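Local coordinates for ABC transporter, substrate binding protein (Aeropyrum pernix, PDB 3EAF) that probably captures a solute outside the cell and hands it to an ABC transporter for import, and binds a magnesium ion, at residues A[51-56]-A[75-80]; A[152-157]-A[179-184]. One frame throughout, in Å; residues are numbered along the deposited sequence.

Contact 1: residues A[51-56]-A[75-80]; sequences NYIKRD and YGVIAI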
loop_
_atom_site.group_PDB
_atom_site.type_symbol
_atom_site.label_atom_id
_atom_site.label_comp_id
_atom_site.label_asym_id
_atom_site.label_seq_id
_atom_site.Cartn_x
_atom_site.Cartn_y
_atom_site.Cartn_z
ATOM N N ASN A 51 -11.210 16.479 -13.025
ATOM C CA ASN A 51 -10.285 16.436 -14.139
ATOM C C ASN A 51 -8.970 15.920 -13.584
ATOM O O ASN A 51 -8.255 16.644 -12.887
ATOM C CB ASN A 51 -10.116 17.831 -14.771
ATOM C CG ASN A 51 -9.068 17.855 -15.884
ATOM O OD1 ASN A 51 -8.982 16.932 -16.702
ATOM N ND2 ASN A 51 -8.266 18.911 -15.912
ATOM N N TYR A 52 -8.664 14.657 -13.856
ATOM C CA TYR A 52 -7.422 14.072 -13.351
ATOM C C TYR A 52 -6.338 14.074 -14.417
ATOM O O TYR A 52 -6.620 13.881 -15.605
ATOM C CB TYR A 52 -7.640 12.672 -12.771
ATOM C CG TYR A 52 -7.874 11.564 -13.779
ATOM C CD1 TYR A 52 -6.812 10.798 -14.263
ATOM C CD2 TYR A 52 -9.159 11.263 -14.227
ATOM C CE1 TYR A 52 -7.024 9.766 -15.188
ATOM C CE2 TYR A 52 -9.385 10.238 -15.149
ATOM C CZ TYR A 52 -8.313 9.490 -15.622
ATOM O OH TYR A 52 -8.532 8.466 -16.523
ATOM N N ILE A 53 -5.104 14.300 -13.977
ATOM C CA ILE A 53 -3.964 14.401 -14.877
ATOM C C ILE A 53 -2.977 13.271 -14.546
ATOM O O ILE A 53 -2.283 13.311 -13.526
ATOM C CB ILE A 53 -3.290 15.813 -14.788
ATOM C CG1 ILE A 53 -4.283 16.937 -15.129
ATOM C CG2 ILE A 53 -2.083 15.912 -15.709
ATOM C CD1 ILE A 53 -4.894 17.625 -13.913
ATOM N N LYS A 54 -2.934 12.256 -15.405
ATOM C CA LYS A 54 -2.098 11.088 -15.155
ATOM C C LYS A 54 -0.679 11.290 -15.665
ATOM O O LYS A 54 -0.472 11.712 -16.805
ATOM C CB LYS A 54 -2.701 9.830 -15.777
ATOM C CG LYS A 54 -1.986 8.552 -15.356
ATOM C CD LYS A 54 -2.660 7.301 -15.899
ATOM C CE LYS A 54 -2.112 6.929 -17.260
ATOM N NZ LYS A 54 -2.602 5.590 -17.681
ATOM N N ARG A 55 0.291 10.978 -14.811
ATOM C CA ARG A 55 1.706 11.069 -15.165
ATOM C C ARG A 55 2.457 9.821 -14.708
ATOM O O ARG A 55 2.494 9.521 -13.515
ATOM C CB ARG A 55 2.329 12.319 -14.534
ATOM C CG ARG A 55 1.806 13.646 -15.082
ATOM C CD ARG A 55 2.285 13.878 -16.505
ATOM N NE ARG A 55 1.833 15.158 -17.033
ATOM C CZ ARG A 55 0.761 15.314 -17.805
ATOM N NH1 ARG A 55 0.023 14.263 -18.146
ATOM N NH2 ARG A 55 0.436 16.524 -18.246
ATOM N N ASP A 56 3.033 9.087 -15.658
ATOM C CA ASP A 56 3.899 7.945 -15.341
ATOM C C ASP A 56 5.316 8.444 -15.079
ATOM O O ASP A 56 6.028 8.852 -16.002
ATOM C CB ASP A 56 3.871 6.907 -16.471
ATOM C CG ASP A 56 4.939 5.823 -16.323
ATOM O OD1 ASP A 56 5.344 5.480 -15.186
ATOM O OD2 ASP A 56 5.372 5.291 -17.364
ATOM N N TYR A 75 -1.545 23.115 -13.388
ATOM C CA TYR A 75 -2.945 22.697 -13.209
ATOM C C TYR A 75 -3.608 23.206 -11.939
ATOM O O TYR A 75 -4.828 23.114 -11.804
ATOM C CB TYR A 75 -3.081 21.175 -13.295
ATOM C CG TYR A 75 -2.766 20.617 -14.661
ATOM C CD1 TYR A 75 -3.681 20.729 -15.713
ATOM C CD2 TYR A 75 -1.553 19.977 -14.905
ATOM C CE1 TYR A 75 -3.392 20.218 -16.969
ATOM C CE2 TYR A 75 -1.253 19.464 -16.164
ATOM C CZ TYR A 75 -2.175 19.589 -17.189
ATOM O OH TYR A 75 -1.883 19.079 -18.430
ATOM N N GLY A 76 -2.815 23.748 -11.021
ATOM C CA GLY A 76 -3.316 24.133 -9.704
ATOM C C GLY A 76 -4.153 23.046 -9.041
ATOM O O GLY A 76 -5.260 23.313 -8.569
ATOM N N VAL A 77 -3.640 21.816 -9.009
ATOM C CA VAL A 77 -4.371 20.702 -8.384
ATOM C C VAL A 77 -4.626 20.982 -6.905
ATOM O O VAL A 77 -3.856 21.705 -6.273
ATOM C CB VAL A 77 -3.645 19.333 -8.550
ATOM C CG1 VAL A 77 -3.435 19.005 -10.029
ATOM C CG2 VAL A 77 -2.316 19.303 -7.784
ATOM N N ILE A 78 -5.715 20.430 -6.363
ATOM C CA ILE A 78 -5.999 20.554 -4.928
ATOM C C ILE A 78 -5.762 19.228 -4.210
ATOM O O ILE A 78 -5.879 19.140 -2.986
ATOM C CB ILE A 78 -7.447 21.073 -4.627
ATOM C CG1 ILE A 78 -8.511 20.186 -5.288
ATOM C CG2 ILE A 78 -7.602 22.535 -5.063
ATOM C CD1 ILE A 78 -9.907 20.399 -4.734
ATOM N N ALA A 79 -5.441 18.200 -4.991
ATOM C CA ALA A 79 -5.167 16.871 -4.459
ATOM C C ALA A 79 -4.323 16.079 -5.450
ATOM O O ALA A 79 -4.390 16.314 -6.655
ATOM C CB ALA A 79 -6.478 16.128 -4.145
ATOM N N ILE A 80 -3.516 15.159 -4.924
ATOM C CA ILE A 80 -2.727 14.241 -5.739
ATOM C C ILE A 80 -2.891 12.826 -5.214
ATOM O O ILE A 80 -2.795 12.580 -4.001
ATOM C CB ILE A 80 -1.215 14.608 -5.749
ATOM C CG1 ILE A 80 -0.997 15.954 -6.448
ATOM C CG2 ILE A 80 -0.390 13.514 -6.450
ATOM C CD1 ILE A 80 0.375 16.590 -6.169
#
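Ile53 packs over one face of the Tyr75 ring. Its CG1 sits above the ring centre, 3.7 Å from the centroid of Tyr75 and only 5° off the ring normal, a CH-pi contact. CG1 stands beside the backbone N of Ile53 (chi1 -58°), and this puts CG1 over the ring centre and CG2 over the hydroxyl half, with Ile53 CG2 3.7 Å from Tyr75 CE2. The bend at chi2 (99°) carries Ile53 CD1 back over Tyr75 CG, and Ile53 CD1 reaches Val77 CG1 at 4.4 Å. The contact belongs to a beta-alpha-beta unit of the periplasmic binding protein fold. Strand 47-56 leads into helix 61-74, and Tyr75 and Gly76 follow that helix on the way to strand 79-82. The two strands are not neighbours in the sheet, as strand 3-11 runs between them. Arg55 NH2 comes to the edge of the Tyr75 ring, near its plane. Arg55 NH1 turns back to donate to Lys54 O at 2.9 Å, and Arg55 NE forms a salt bridge with Glu70 of the helix. With an alanine at Tyr75, Ile53 would probably lose the ring face it packs on, and a gap would open beside Arg55.

Contact 2: residues A[152-157]-A[179-184]; sequences VAYSRS and LPLRAT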
loop_
_atom_site.group_PDB
_atom_site.type_symbol
_atom_site.label_atom_id
_atom_site.label_comp_id
_atom_site.label_asym_id
_atom_site.label_seq_id
_atom_site.Cartn_x
_atom_site.Cartn_y
_atom_site.Cartn_z
ATOM N N VAL A 152 16.688 1.652 -0.981
ATOM C CA VAL A 152 15.363 2.118 -1.356
ATOM C C VAL A 152 14.557 2.470 -0.106
ATOM O O VAL A 152 14.379 1.630 0.781
ATOM C CB VAL A 152 14.649 1.057 -2.225
ATOM C CG1 VAL A 152 13.230 1.491 -2.571
ATOM C CG2 VAL A 152 15.453 0.809 -3.508
ATOM N N ALA A 153 14.085 3.717 -0.035
ATOM C CA ALA A 153 13.327 4.204 1.133
ATOM C C ALA A 153 12.117 3.313 1.480
ATOM O O ALA A 153 11.842 3.049 2.658
ATOM C CB ALA A 153 12.893 5.660 0.926
ATOM N N TYR A 154 11.402 2.864 0.449
ATOM C CA TYR A 154 10.286 1.917 0.597
ATOM C C TYR A 154 10.707 0.603 1.261
ATOM O O TYR A 154 10.082 0.152 2.233
ATOM C CB TYR A 154 9.650 1.653 -0.778
ATOM C CG TYR A 154 9.005 0.287 -0.960
ATOM C CD1 TYR A 154 7.958 -0.141 -0.124
ATOM C CD2 TYR A 154 9.429 -0.567 -1.975
ATOM C CE1 TYR A 154 7.365 -1.391 -0.286
ATOM C CE2 TYR A 154 8.833 -1.826 -2.152
ATOM C CZ TYR A 154 7.807 -2.222 -1.304
ATOM O OH TYR A 154 7.220 -3.450 -1.466
ATOM N N SER A 155 11.765 -0.003 0.724
ATOM C CA SER A 155 12.261 -1.295 1.209
ATOM C C SER A 155 12.756 -1.226 2.653
ATOM O O SER A 155 12.674 -2.211 3.386
ATOM C CB SER A 155 13.383 -1.797 0.302
ATOM O OG SER A 155 12.942 -1.875 -1.035
ATOM N N ARG A 156 13.262 -0.057 3.039
ATOM C CA ARG A 156 13.804 0.189 4.378
ATOM C C ARG A 156 12.742 0.530 5.422
ATOM O O ARG A 156 12.985 0.395 6.620
ATOM C CB ARG A 156 14.768 1.380 4.341
ATOM C CG ARG A 156 16.111 1.170 3.680
ATOM C CD ARG A 156 17.068 2.314 4.079
ATOM N NE ARG A 156 16.609 3.635 3.634
ATOM C CZ ARG A 156 17.043 4.260 2.536
ATOM N NH1 ARG A 156 17.956 3.691 1.753
ATOM N NH2 ARG A 156 16.579 5.467 2.223
ATOM N N SER A 157 11.576 0.982 4.969
ATOM C CA SER A 157 10.663 1.769 5.817
ATOM C C SER A 157 10.305 1.159 7.184
ATOM O O SER A 157 10.440 1.847 8.205
ATOM C CB SER A 157 9.400 2.193 5.044
ATOM O OG SER A 157 8.581 3.044 5.836
ATOM N N LEU A 179 18.581 -7.613 -0.623
ATOM C CA LEU A 179 17.928 -8.039 -1.854
ATOM C C LEU A 179 17.525 -6.806 -2.661
ATOM O O LEU A 179 16.697 -6.015 -2.201
ATOM C CB LEU A 179 16.704 -8.912 -1.556
ATOM C CG LEU A 179 15.920 -9.419 -2.772
ATOM C CD1 LEU A 179 16.661 -10.545 -3.483
ATOM C CD2 LEU A 179 14.528 -9.867 -2.340
ATOM N N PRO A 180 18.124 -6.626 -3.852
ATOM C CA PRO A 180 17.820 -5.447 -4.658
ATOM C C PRO A 180 16.353 -5.386 -5.077
ATOM O O PRO A 180 15.725 -6.426 -5.297
ATOM C CB PRO A 180 18.716 -5.624 -5.890
ATOM C CG PRO A 180 19.834 -6.514 -5.414
ATOM C CD PRO A 180 19.127 -7.483 -4.510
ATOM N N LEU A 181 15.816 -4.172 -5.186
ATOM C CA LEU A 181 14.469 -3.974 -5.734
ATOM C C LEU A 181 14.360 -4.548 -7.151
ATOM O O LEU A 181 13.313 -5.083 -7.539
ATOM C CB LEU A 181 14.104 -2.484 -5.732
ATOM C CG LEU A 181 12.700 -2.054 -6.189
ATOM C CD1 LEU A 181 11.640 -2.384 -5.125
ATOM C CD2 LEU A 181 12.689 -0.562 -6.529
ATOM N N ARG A 182 15.449 -4.442 -7.910
ATOM C CA ARG A 182 15.514 -4.964 -9.277
ATOM C C ARG A 182 16.269 -6.296 -9.318
ATOM O O ARG A 182 16.968 -6.593 -10.287
ATOM C CB ARG A 182 16.197 -3.957 -10.206
ATOM C CG ARG A 182 15.533 -2.594 -10.303
ATOM C CD ARG A 182 16.547 -1.556 -10.787
ATOM N NE ARG A 182 16.019 -0.191 -10.748
ATOM C CZ ARG A 182 16.030 0.601 -9.678
ATOM N NH1 ARG A 182 16.533 0.182 -8.523
ATOM N NH2 ARG A 182 15.522 1.823 -9.761
ATOM N N ALA A 183 16.106 -7.096 -8.267
ATOM C CA ALA A 183 16.795 -8.374 -8.118
ATOM C C ALA A 183 16.695 -9.281 -9.341
ATOM O O ALA A 183 15.618 -9.467 -9.902
ATOM C CB ALA A 183 16.264 -9.110 -6.889
ATOM N N THR A 184 17.830 -9.848 -9.735
ATOM C CA THR A 184 17.857 -10.939 -10.704
ATOM C C THR A 184 17.607 -12.256 -9.967
ATOM O O THR A 184 17.608 -12.295 -8.731
ATOM C CB THR A 184 19.224 -11.028 -11.410
ATOM O OG1 THR A 184 20.240 -11.329 -10.445
ATOM C CG2 THR A 184 19.573 -9.710 -12.113
#
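Leu181 carries this contact, and its atoms meet three residues of segment 152-157 in turn. Its CB faces Val152, whose CG2 lies 4.2 Å from Leu181 CB. The two side chains cross at about a right angle. CG lies anti to the backbone N of Leu181 (chi1 -176°), which brings CD1 up to Tyr154 and Ser155 of helix 153-156. At the tip, Leu181 CD1 meets the edge of the Tyr154 ring near the ring plane, 4.1 Å from CE2 of Tyr154. Leu181 CD1 also lies 4.3 Å from Ser155 OG. Val152 is the N-cap residue of the helix, and its O accepts a bond from Arg156 N at 3.0 Å. Leu181 lies in a type I beta turn from Pro180 to Ala183. The contact thus joins the short helix 153-156 and its N-cap, after strand 142-148, to the turn after strand 171-178. These two strands are parallel neighbours in the seven-stranded sheet. Leu181 N donates to the Asp149 side chain, in the loop between strand 142-148 and the helix. A glycerol, probably from the crystallisation liquor, lies about 3 Å from the Tyr154 side chain. Across the two segments the chemistry is mainly apolar, with spacings of 4.1 Å or more, consistent with loose packing. The nearby polar groups are satisfied outside the contact: Tyr154 OH bonds to Asn231, and Ser155 OG to Asn207.

The two contacts are built around different sheets of the chain. Their centres are 28 Å apart and their nearest atoms about 12 Å, so they do not touch. Contact 1 lies on and beside the six-stranded sheet, while contact 2 lies in a helix and a turn that follow strands of the seven-stranded one. They share no helix or strand. Contact 1 is partly buried and lies farther from the centre of the chain. There an aromatic face rests on an isoleucine, with a charged arginine at its edge. Contact 2 is the more buried and rests on aliphatic groups and a ring edge. Contact 1 joins a strand to the turn after a helix, contact 2 a short helix to a beta turn.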